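Local coordinates for ubiquinone biosynthesis accessory factor UbiJ (Escherichia coli, PDB 6H6O), which binds hydrophobic intermediates of ubiquinone biosynthesis through its SCP2 domain and is essential for the stability of the Ubi complex, at residues A[24-29]-A[66-71]; A[51-56]-A[81-86]; A[93-98]-A[115-120]. One frame throughout, in Å; residues are numbered along the deposited sequence.

Contact 1: A[24-29]-A[66-71]. With CA (calcium ion), chain I.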
loop_
_atom_site.group_PDB
_atom_site.type_symbol
_atom_site.label_atom_id
_atom_site.label_comp_id
_atom_site.label_asym_id
_atom_site.label_seq_id
_atom_site.Cartn_x
_atom_site.Cartn_y
_atom_site.Cartn_z
ATOM N N SER A 24 -4.601 -4.511 9.057
ATOM C CA SER A 24 -5.747 -3.751 9.551
ATOM C C SER A 24 -6.794 -3.536 8.434
ATOM O O SER A 24 -7.981 -3.769 8.653
ATOM C CB SER A 24 -5.282 -2.410 10.119
ATOM O OG SER A 24 -6.394 -1.679 10.603
ATOM N N LEU A 25 -6.333 -3.131 7.242
ATOM C CA LEU A 25 -7.172 -2.886 6.059
ATOM C C LEU A 25 -7.926 -4.162 5.671
ATOM O O LEU A 25 -9.144 -4.109 5.506
ATOM C CB LEU A 25 -6.318 -2.424 4.870
ATOM C CG LEU A 25 -6.185 -0.898 4.614
ATOM C CD1 LEU A 25 -5.072 -0.618 3.648
ATOM C CD2 LEU A 25 -7.462 -0.346 4.010
ATOM N N LEU A 26 -7.205 -5.291 5.530
ATOM C CA LEU A 26 -7.803 -6.584 5.167
ATOM C C LEU A 26 -8.821 -7.058 6.181
ATOM O O LEU A 26 -9.864 -7.567 5.786
ATOM C CB LEU A 26 -6.726 -7.654 4.953
ATOM C CG LEU A 26 -5.838 -7.485 3.721
ATOM C CD1 LEU A 26 -4.697 -8.481 3.758
ATOM C CD2 LEU A 26 -6.657 -7.571 2.397
ATOM N N ASN A 27 -8.534 -6.892 7.488
ATOM C CA ASN A 27 -9.488 -7.319 8.498
ATOM C C ASN A 27 -10.760 -6.458 8.519
ATOM O O ASN A 27 -11.861 -7.008 8.568
ATOM C CB ASN A 27 -8.849 -7.433 9.864
ATOM C CG ASN A 27 -8.024 -8.702 9.938
ATOM O OD1 ASN A 27 -8.536 -9.816 9.769
ATOM N ND2 ASN A 27 -6.739 -8.554 10.138
ATOM N N THR A 28 -10.624 -5.145 8.386
ATOM C CA THR A 28 -11.820 -4.295 8.353
ATOM C C THR A 28 -12.660 -4.568 7.094
ATOM O O THR A 28 -13.893 -4.599 7.161
ATOM C CB THR A 28 -11.430 -2.808 8.467
ATOM O OG1 THR A 28 -10.597 -2.631 9.619
ATOM C CG2 THR A 28 -12.656 -1.885 8.550
ATOM N N PHE A 29 -11.997 -4.800 5.961
ATOM C CA PHE A 29 -12.678 -5.015 4.682
ATOM C C PHE A 29 -13.330 -6.406 4.534
ATOM O O PHE A 29 -14.479 -6.513 4.061
ATOM C CB PHE A 29 -11.707 -4.728 3.521
ATOM C CG PHE A 29 -12.279 -4.807 2.121
ATOM C CD1 PHE A 29 -13.302 -3.947 1.717
ATOM C CD2 PHE A 29 -11.775 -5.718 1.199
ATOM C CE1 PHE A 29 -13.812 -4.002 0.410
ATOM C CE2 PHE A 29 -12.307 -5.791 -0.099
ATOM C CZ PHE A 29 -13.317 -4.932 -0.483
ATOM N N ARG A 66 -11.292 -15.814 12.711
ATOM C CA ARG A 66 -11.661 -14.450 13.128
ATOM C C ARG A 66 -10.843 -13.346 12.478
ATOM O O ARG A 66 -11.218 -12.170 12.578
ATOM C CB ARG A 66 -11.623 -14.337 14.659
ATOM C CG ARG A 66 -12.698 -15.202 15.331
ATOM C CD ARG A 66 -13.048 -14.702 16.725
ATOM N NE ARG A 66 -12.069 -15.111 17.733
ATOM C CZ ARG A 66 -12.261 -16.090 18.614
ATOM N NH1 ARG A 66 -13.401 -16.772 18.621
ATOM N NH2 ARG A 66 -11.317 -16.390 19.496
ATOM N N GLN A 67 -9.725 -13.706 11.831
ATOM C CA GLN A 67 -8.911 -12.704 11.153
ATOM C C GLN A 67 -7.943 -13.303 10.177
ATOM O O GLN A 67 -7.725 -14.528 10.178
ATOM C CB GLN A 67 -8.109 -11.881 12.187
ATOM C CG GLN A 67 -7.016 -12.668 12.924
ATOM C CD GLN A 67 -6.392 -11.846 14.020
ATOM O OE1 GLN A 67 -5.452 -11.092 13.779
ATOM N NE2 GLN A 67 -6.865 -12.019 15.246
ATOM N N VAL A 68 -7.307 -12.414 9.393
ATOM C CA VAL A 68 -6.189 -12.767 8.518
ATOM C C VAL A 68 -4.981 -12.053 9.135
ATOM O O VAL A 68 -5.072 -10.888 9.578
ATOM C CB VAL A 68 -6.407 -12.390 7.020
ATOM C CG1 VAL A 68 -6.793 -10.916 6.856
ATOM C CG2 VAL A 68 -5.179 -12.737 6.160
ATOM N N ASP A 69 -3.883 -12.768 9.213
ATOM C CA ASP A 69 -2.650 -12.221 9.717
ATOM C C ASP A 69 -1.736 -11.979 8.537
ATOM O O ASP A 69 -1.697 -12.789 7.610
ATOM C CB ASP A 69 -2.018 -13.163 10.746
ATOM C CG ASP A 69 -2.727 -13.035 12.070
ATOM O OD1 ASP A 69 -2.467 -12.041 12.787
ATOM O OD2 ASP A 69 -3.616 -13.861 12.346
ATOM N N VAL A 70 -1.055 -10.812 8.536
ATOM C CA VAL A 70 -0.136 -10.460 7.476
ATOM C C VAL A 70 1.279 -10.455 8.072
ATOM O O VAL A 70 1.498 -9.841 9.122
ATOM C CB VAL A 70 -0.484 -9.137 6.741
ATOM C CG1 VAL A 70 0.485 -8.879 5.594
ATOM C CG2 VAL A 70 -1.920 -9.172 6.209
ATOM N N LEU A 71 2.212 -11.135 7.406
ATOM C CA LEU A 71 3.617 -11.233 7.822
ATOM C C LEU A 71 4.519 -10.826 6.668
ATOM O O LEU A 71 4.120 -10.902 5.512
ATOM C CB LEU A 71 3.950 -12.660 8.286
ATOM C CG LEU A 71 3.352 -13.105 9.620
ATOM C CD1 LEU A 71 2.289 -14.169 9.402
ATOM C CD2 LEU A 71 4.428 -13.603 10.524
HETATM CA CA CA I . -1.109 -9.972 12.985
HETATM O O HOH W 1 -10.495 -9.513 12.435
HETATM O O HOH W 2 0.859 -10.692 11.761
HETATM O O HOH W 3 0.398 -10.959 14.546
HETATM O O HOH W 4 -2.380 -9.700 14.758
HETATM O O HOH W 5 -0.105 -7.984 13.239
#

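Contact 2: A[51-56]-A[81-86]. With LMR ((2S)-2-hydroxybutanedioic acid), chain C.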
loop_
_atom_site.group_PDB
_atom_site.type_symbol
_atom_site.label_atom_id
_atom_site.label_comp_id
_atom_site.label_asym_id
_atom_site.label_seq_id
_atom_site.Cartn_x
_atom_site.Cartn_y
_atom_site.Cartn_z
ATOM N N GLU A 51 4.132 -11.961 -3.911
ATOM C CA GLU A 51 5.420 -11.405 -4.333
ATOM C C GLU A 51 5.100 -10.229 -5.245
ATOM O O GLU A 51 4.621 -10.432 -6.363
ATOM C CB GLU A 51 6.270 -12.450 -5.077
ATOM C CG GLU A 51 6.529 -13.747 -4.308
ATOM C CD GLU A 51 7.491 -13.707 -3.135
ATOM O OE1 GLU A 51 8.006 -12.621 -2.791
ATOM O OE2 GLU A 51 7.708 -14.779 -2.531
ATOM N N VAL A 52 5.263 -9.003 -4.741
ATOM C CA VAL A 52 4.958 -7.817 -5.543
ATOM C C VAL A 52 6.246 -7.473 -6.303
ATOM O O VAL A 52 7.269 -7.166 -5.677
ATOM C CB VAL A 52 4.377 -6.613 -4.728
ATOM C CG1 VAL A 52 3.947 -5.490 -5.663
ATOM C CG2 VAL A 52 3.174 -7.036 -3.883
ATOM N N LYS A 53 6.200 -7.575 -7.647
ATOM C CA LYS A 53 7.347 -7.292 -8.505
ATOM C C LYS A 53 7.844 -5.848 -8.271
ATOM O O LYS A 53 7.030 -4.938 -8.128
ATOM C CB LYS A 53 6.992 -7.501 -9.981
ATOM C CG LYS A 53 6.975 -8.955 -10.409
ATOM C CD LYS A 53 7.201 -9.077 -11.896
ATOM C CE LYS A 53 8.599 -9.516 -12.249
ATOM N NZ LYS A 53 8.760 -9.694 -13.717
ATOM N N GLY A 54 9.161 -5.682 -8.166
ATOM C CA GLY A 54 9.760 -4.371 -7.916
ATOM C C GLY A 54 10.010 -4.081 -6.448
ATOM O O GLY A 54 10.764 -3.163 -6.121
ATOM N N PHE A 55 9.389 -4.862 -5.557
ATOM C CA PHE A 55 9.578 -4.757 -4.108
ATOM C C PHE A 55 10.508 -5.894 -3.676
ATOM O O PHE A 55 10.430 -6.995 -4.224
ATOM C CB PHE A 55 8.232 -4.818 -3.370
ATOM C CG PHE A 55 7.381 -3.592 -3.571
ATOM C CD1 PHE A 55 6.599 -3.445 -4.714
ATOM C CD2 PHE A 55 7.365 -2.576 -2.624
ATOM C CE1 PHE A 55 5.814 -2.305 -4.901
ATOM C CE2 PHE A 55 6.557 -1.452 -2.797
ATOM C CZ PHE A 55 5.782 -1.328 -3.930
ATOM N N SER A 56 11.394 -5.626 -2.724
ATOM C CA SER A 56 12.379 -6.615 -2.283
ATOM C C SER A 56 11.843 -7.642 -1.281
ATOM O O SER A 56 12.513 -8.648 -1.034
ATOM C CB SER A 56 13.619 -5.913 -1.730
ATOM O OG SER A 56 13.277 -5.108 -0.612
ATOM N N THR A 81 1.102 -19.090 -4.202
ATOM C CA THR A 81 2.022 -17.955 -4.335
ATOM C C THR A 81 1.628 -17.199 -5.599
ATOM O O THR A 81 1.459 -17.811 -6.669
ATOM C CB THR A 81 3.495 -18.421 -4.378
ATOM O OG1 THR A 81 3.789 -19.122 -3.168
ATOM C CG2 THR A 81 4.484 -17.239 -4.560
ATOM N N VAL A 82 1.457 -15.884 -5.465
ATOM C CA VAL A 82 1.079 -15.027 -6.575
ATOM C C VAL A 82 2.184 -14.016 -6.799
ATOM O O VAL A 82 2.759 -13.506 -5.825
ATOM C CB VAL A 82 -0.341 -14.389 -6.450
ATOM C CG1 VAL A 82 -1.424 -15.458 -6.369
ATOM C CG2 VAL A 82 -0.440 -13.463 -5.247
ATOM N N ILE A 83 2.546 -13.800 -8.073
ATOM C CA ILE A 83 3.602 -12.867 -8.476
ATOM C C ILE A 83 3.006 -11.889 -9.498
ATOM O O ILE A 83 2.484 -12.320 -10.526
ATOM C CB ILE A 83 4.894 -13.559 -9.007
ATOM C CG1 ILE A 83 5.406 -14.665 -8.039
ATOM C CG2 ILE A 83 5.992 -12.499 -9.273
ATOM C CD1 ILE A 83 5.159 -16.063 -8.510
ATOM N N ALA A 84 3.051 -10.578 -9.195
ATOM C CA ALA A 84 2.473 -9.563 -10.077
ATOM C C ALA A 84 2.961 -8.168 -9.691
ATOM O O ALA A 84 3.418 -7.970 -8.569
ATOM C CB ALA A 84 0.955 -9.599 -9.971
ATOM N N TYR A 85 2.821 -7.193 -10.618
ATOM C CA TYR A 85 3.131 -5.804 -10.326
ATOM C C TYR A 85 1.940 -5.285 -9.490
ATOM O O TYR A 85 0.810 -5.810 -9.605
ATOM C CB TYR A 85 3.338 -4.980 -11.616
ATOM C CG TYR A 85 4.717 -5.135 -12.221
ATOM C CD1 TYR A 85 5.813 -4.479 -11.676
ATOM C CD2 TYR A 85 4.925 -5.936 -13.344
ATOM C CE1 TYR A 85 7.093 -4.645 -12.204
ATOM C CE2 TYR A 85 6.203 -6.101 -13.888
ATOM C CZ TYR A 85 7.284 -5.455 -13.311
ATOM O OH TYR A 85 8.554 -5.593 -13.824
ATOM N N ALA A 86 2.197 -4.283 -8.625
ATOM C CA ALA A 86 1.167 -3.724 -7.735
ATOM C C ALA A 86 -0.088 -3.258 -8.483
ATOM O O ALA A 86 -1.189 -3.429 -7.968
ATOM C CB ALA A 86 1.744 -2.570 -6.932
HETATM C C1 LMR C . 8.025 -0.584 -14.285
HETATM O O1A LMR C . 8.302 -0.043 -15.447
HETATM O O1B LMR C . 8.603 -0.308 -13.250
HETATM C C2 LMR C . 6.914 -1.616 -14.337
HETATM O O2 LMR C . 6.176 -1.601 -13.118
HETATM C C3 LMR C . 5.958 -1.385 -15.502
HETATM C C4 LMR C . 4.804 -2.356 -15.476
HETATM O O4A LMR C . 3.870 -2.251 -14.704
HETATM O O4B LMR C . 4.910 -3.321 -16.353
HETATM O O HOH W 6 4.850 -3.290 -8.014
#

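Contact 3: A[93-98]-A[115-120]. With CA (calcium ion), chain H.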
loop_
_atom_site.group_PDB
_atom_site.type_symbol
_atom_site.label_atom_id
_atom_site.label_comp_id
_atom_site.label_asym_id
_atom_site.label_seq_id
_atom_site.Cartn_x
_atom_site.Cartn_y
_atom_site.Cartn_z
ATOM N N ARG A 93 -11.213 -7.501 -9.978
ATOM C CA ARG A 93 -12.634 -7.242 -9.707
ATOM C C ARG A 93 -13.454 -8.515 -9.489
ATOM O O ARG A 93 -14.367 -8.511 -8.662
ATOM C CB ARG A 93 -13.259 -6.384 -10.819
ATOM C CG ARG A 93 -12.649 -4.991 -10.937
ATOM C CD ARG A 93 -13.112 -4.269 -12.188
ATOM N NE ARG A 93 -12.502 -2.943 -12.304
ATOM C CZ ARG A 93 -11.362 -2.690 -12.942
ATOM N NH1 ARG A 93 -10.886 -1.453 -12.996
ATOM N NH2 ARG A 93 -10.689 -3.673 -13.530
ATOM N N ASP A 94 -13.144 -9.591 -10.239
ATOM C CA ASP A 94 -13.848 -10.880 -10.169
ATOM C C ASP A 94 -13.006 -12.008 -10.783
ATOM O O ASP A 94 -11.920 -11.740 -11.303
ATOM C CB ASP A 94 -15.234 -10.792 -10.865
ATOM C CG ASP A 94 -15.246 -10.099 -12.218
ATOM O OD1 ASP A 94 -14.310 -10.334 -13.018
ATOM O OD2 ASP A 94 -16.217 -9.361 -12.496
ATOM N N ARG A 95 -13.507 -13.264 -10.722
ATOM C CA ARG A 95 -12.846 -14.450 -11.284
ATOM C C ARG A 95 -12.564 -14.317 -12.797
ATOM O O ARG A 95 -11.545 -14.832 -13.259
ATOM C CB ARG A 95 -13.636 -15.747 -10.944
ATOM C CG ARG A 95 -13.159 -17.067 -11.603
ATOM C CD ARG A 95 -11.707 -17.445 -11.318
ATOM N NE ARG A 95 -11.165 -18.337 -12.348
ATOM C CZ ARG A 95 -9.875 -18.448 -12.658
ATOM N NH1 ARG A 95 -8.969 -17.710 -12.032
ATOM N NH2 ARG A 95 -9.484 -19.286 -13.608
ATOM N N GLN A 96 -13.441 -13.617 -13.554
ATOM C CA GLN A 96 -13.269 -13.408 -14.999
ATOM C C GLN A 96 -11.967 -12.666 -15.262
ATOM O O GLN A 96 -11.141 -13.115 -16.063
ATOM C CB GLN A 96 -14.388 -12.543 -15.574
ATOM C CG GLN A 96 -15.788 -13.076 -15.447
ATOM C CD GLN A 96 -16.625 -12.251 -16.375
ATOM O OE1 GLN A 96 -17.117 -11.173 -16.024
ATOM N NE2 GLN A 96 -16.707 -12.688 -17.619
ATOM N N GLN A 97 -11.816 -11.505 -14.598
ATOM C CA GLN A 97 -10.648 -10.648 -14.669
ATOM C C GLN A 97 -9.434 -11.416 -14.188
ATOM O O GLN A 97 -8.365 -11.292 -14.789
ATOM C CB GLN A 97 -10.857 -9.376 -13.830
ATOM C CG GLN A 97 -11.635 -8.282 -14.560
ATOM C CD GLN A 97 -10.789 -7.593 -15.607
ATOM O OE1 GLN A 97 -10.781 -7.973 -16.784
ATOM N NE2 GLN A 97 -10.035 -6.579 -15.196
ATOM N N LEU A 98 -9.606 -12.255 -13.138
ATOM C CA LEU A 98 -8.506 -13.057 -12.624
ATOM C C LEU A 98 -8.030 -14.053 -13.692
ATOM O O LEU A 98 -6.820 -14.158 -13.910
ATOM C CB LEU A 98 -8.893 -13.752 -11.295
ATOM C CG LEU A 98 -7.887 -14.725 -10.672
ATOM C CD1 LEU A 98 -6.592 -14.015 -10.272
ATOM C CD2 LEU A 98 -8.505 -15.458 -9.481
ATOM N N VAL A 115 -6.965 -21.071 -4.031
ATOM C CA VAL A 115 -6.734 -20.104 -2.950
ATOM C C VAL A 115 -6.920 -18.668 -3.452
ATOM O O VAL A 115 -7.715 -17.918 -2.869
ATOM C CB VAL A 115 -5.357 -20.336 -2.233
ATOM C CG1 VAL A 115 -5.057 -19.223 -1.221
ATOM C CG2 VAL A 115 -5.318 -21.705 -1.549
ATOM N N VAL A 116 -6.234 -18.291 -4.547
ATOM C CA VAL A 116 -6.364 -16.933 -5.099
ATOM C C VAL A 116 -7.788 -16.730 -5.702
ATOM O O VAL A 116 -8.359 -15.655 -5.538
ATOM C CB VAL A 116 -5.204 -16.530 -6.054
ATOM C CG1 VAL A 116 -5.182 -17.394 -7.320
ATOM C CG2 VAL A 116 -5.258 -15.034 -6.388
ATOM N N GLN A 117 -8.369 -17.764 -6.337
ATOM C CA GLN A 117 -9.746 -17.664 -6.854
ATOM C C GLN A 117 -10.725 -17.362 -5.703
ATOM O O GLN A 117 -11.571 -16.472 -5.837
ATOM C CB GLN A 117 -10.173 -18.955 -7.575
ATOM C CG GLN A 117 -9.482 -19.152 -8.924
ATOM C CD GLN A 117 -9.703 -20.539 -9.492
ATOM O OE1 GLN A 117 -10.119 -21.474 -8.803
ATOM N NE2 GLN A 117 -9.398 -20.725 -10.765
ATOM N N ASN A 118 -10.562 -18.061 -4.556
ATOM C CA ASN A 118 -11.420 -17.872 -3.375
ATOM C C ASN A 118 -11.172 -16.513 -2.730
ATOM O O ASN A 118 -12.118 -15.876 -2.290
ATOM C CB ASN A 118 -11.254 -19.017 -2.369
ATOM C CG ASN A 118 -11.817 -20.317 -2.907
ATOM O OD1 ASN A 118 -12.698 -20.331 -3.760
ATOM N ND2 ASN A 118 -11.346 -21.441 -2.409
ATOM N N PHE A 119 -9.925 -16.052 -2.737
ATOM C CA PHE A 119 -9.588 -14.739 -2.202
ATOM C C PHE A 119 -10.291 -13.609 -3.016
ATOM O O PHE A 119 -10.934 -12.725 -2.432
ATOM C CB PHE A 119 -8.063 -14.543 -2.150
ATOM C CG PHE A 119 -7.671 -13.198 -1.591
ATOM C CD1 PHE A 119 -7.844 -12.908 -0.237
ATOM C CD2 PHE A 119 -7.200 -12.195 -2.425
ATOM C CE1 PHE A 119 -7.504 -11.652 0.286
ATOM C CE2 PHE A 119 -6.876 -10.929 -1.904
ATOM C CZ PHE A 119 -7.006 -10.681 -0.545
ATOM N N VAL A 120 -10.179 -13.670 -4.353
ATOM C CA VAL A 120 -10.796 -12.720 -5.296
ATOM C C VAL A 120 -12.351 -12.775 -5.162
ATOM O O VAL A 120 -12.999 -11.726 -5.085
ATOM C CB VAL A 120 -10.256 -12.950 -6.745
ATOM C CG1 VAL A 120 -11.033 -12.135 -7.792
ATOM C CG2 VAL A 120 -8.751 -12.664 -6.816
HETATM CA CA CA H . -15.904 -6.700 -7.857
HETATM O O HOH W 7 -13.866 -6.916 -6.280
HETATM O O HOH W 8 -18.406 -6.463 -8.400
#

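Contact 1: A[24-29]-A[66-71]
Asn27 OD1 accepts from two donors: the backbone N of Val68, 2.9 Å from OD1 on a nearly straight bond (165° at the hydrogen), and, weakly, a water that also donates to Arg66 O. The Val68 N-H arrives in the plane of the carboxamide and meets a lone pair of OD1. The other branch of the amide turns to the same residue, with Asn27 ND2 2.9 Å from Val68 O, so one flat group grips both the N-H and the C=O of Val68, and bonds on both branches, OD1 and ND2, hold the amide's rotation. Asparagine suits the place because it carries donor and acceptor side by side on a short stem. Beside this clasp the contact is apolar. Leu26 CB rests 3.8 Å from Val68 CG1, while Leu26 CD1 reaches Val70 CG2 at 3.8 Å, the Leu26 and Val70 side chains crossing at about a right angle. Leu61 of strand 58-63 extends this greasy patch. The bond from the backbone to CB of Asp69 leads away from the helix, and Asp69 OD1 binds a calcium ion at 2.5 Å together with Glu23 and waters. Since Asp69 and Leu71 pair through their backbones with strand 58-63, the asparagine satisfies backbone groups of Val68 on the outer side of the sheet's end strand, much as a further strand would, and ties helix 14-30 to it.

Contact 2: A[51-56]-A[81-86]
Lys53 lies across the ring of Tyr85 and touches it at several points along its chain. CB sits over one face, 3.7 Å from the centroid of the Tyr85 ring and only 15° off its normal, a CH-pi contact. CG, set anti to the carbonyl carbon (chi1 -78°), meets a methyl of Ile83, with Lys53 CG 3.8 Å from Ile83 CG2. CD returns to the ring, 3.7 Å from Tyr85 CE2, and NZ at the tip makes a weak hydrogen bond to a di(hydroxyethyl)ether, probably from the crystallisation liquor. A long aliphatic stem with a charged end therefore fits a ring at the surface, whose opposite face carries C2 of the bound hydroxybutanedioic acid. The backbones are joined by Glu51 N to Val82 O (2.8 Å), Ala84 N to Glu51 O (3.2 Å) and Lys53 N to Ala84 O (3.0 Å). A water links Lys53 O with Ala86 N. Gly54 fits the type II turn from Val52 to Phe55 because at its backbone angles (phi 94°) a CB would press on the carbonyl O of Lys53. This is the parallel pairing of strands 47-52 and 80-84 in the mixed, otherwise antiparallel sheet of the SCP2 domain.

Contact 3: A[93-98]-A[115-120]
Leu98 and Gln117 cross at about a right angle, with Leu98 CD2 3.6 Å from Gln117 CA. From there the leucine fork spreads over helix 113-128: CD2 also lies 3.9 Å from Val120 CG2, while Leu98 CD1 faces Val116 CG2 at 4.2 Å. CG of Leu98 is anti to the backbone N (chi1 175°), and the bond from its backbone to CB already points toward the opposing helix. A branched, purely apolar residue suits this buried position, where Leu107 and Leu92 also touch it; Val116 in turn packs on Val109 and on Val82 of the sheet. One turn further along the helix from Val116, the short branched side chain of Val120 fits against the backbone at Asp94, its CG1 3.6 Å from Asp94 C. At the outer margin Arg95 and Gln117 cross obliquely, their guanidinium and amide planes 63° apart, with Gln117 NE2 modelled over the centre of the guanidinium. NE2 and the guanidinium nitrogens are all donors, so no hydrogen bond joins them as modelled; with Arg95 poorly ordered, the close approach is doubtful. Asp94 is the N-cap of helix 95-104: Asp94 OD1 accepts from Gln97 N at 3.2 Å on a nearly straight bond (170°), filling a backbone need of the first turn that no preceding carbonyl meets. Just before the cap, Arg93 O binds a calcium ion at 2.5 Å, a site completed by Asp124 and Glu127 of helix 113-128 and by waters. The whole is an apolar helix-helix seam next to the sheet, part of the alpha+beta fold of the SCP2 domain.

In the fold
All three contacts lie in the SCP2 domain, carried by this N-terminal part of UbiJ. Contacts 1 and 2 share one mixed sheet: contact 1 covers end strand 68-71, contact 2 joins two inner strands, with centres about 19 Å and nearest atoms about 9 Å apart. Contact 3 bridges them. Leu26 CD2 of contact 1 packs 4.3 Å from Phe119 CZ of contact 3, and Val82 CG1 of contact 2 lies 3.9 Å from Val116 CG2 of contact 3. Helices and sheet thus share a hydrophobic core. Asp69 of contact 1 and Arg93 of contact 3 each bind a calcium ion; one hydroxybutanedioic acid lies on Tyr85 of contact 2, another about 7 Å from the Thr81 side chain. Contacts 1 and 2 also touch the second subunit.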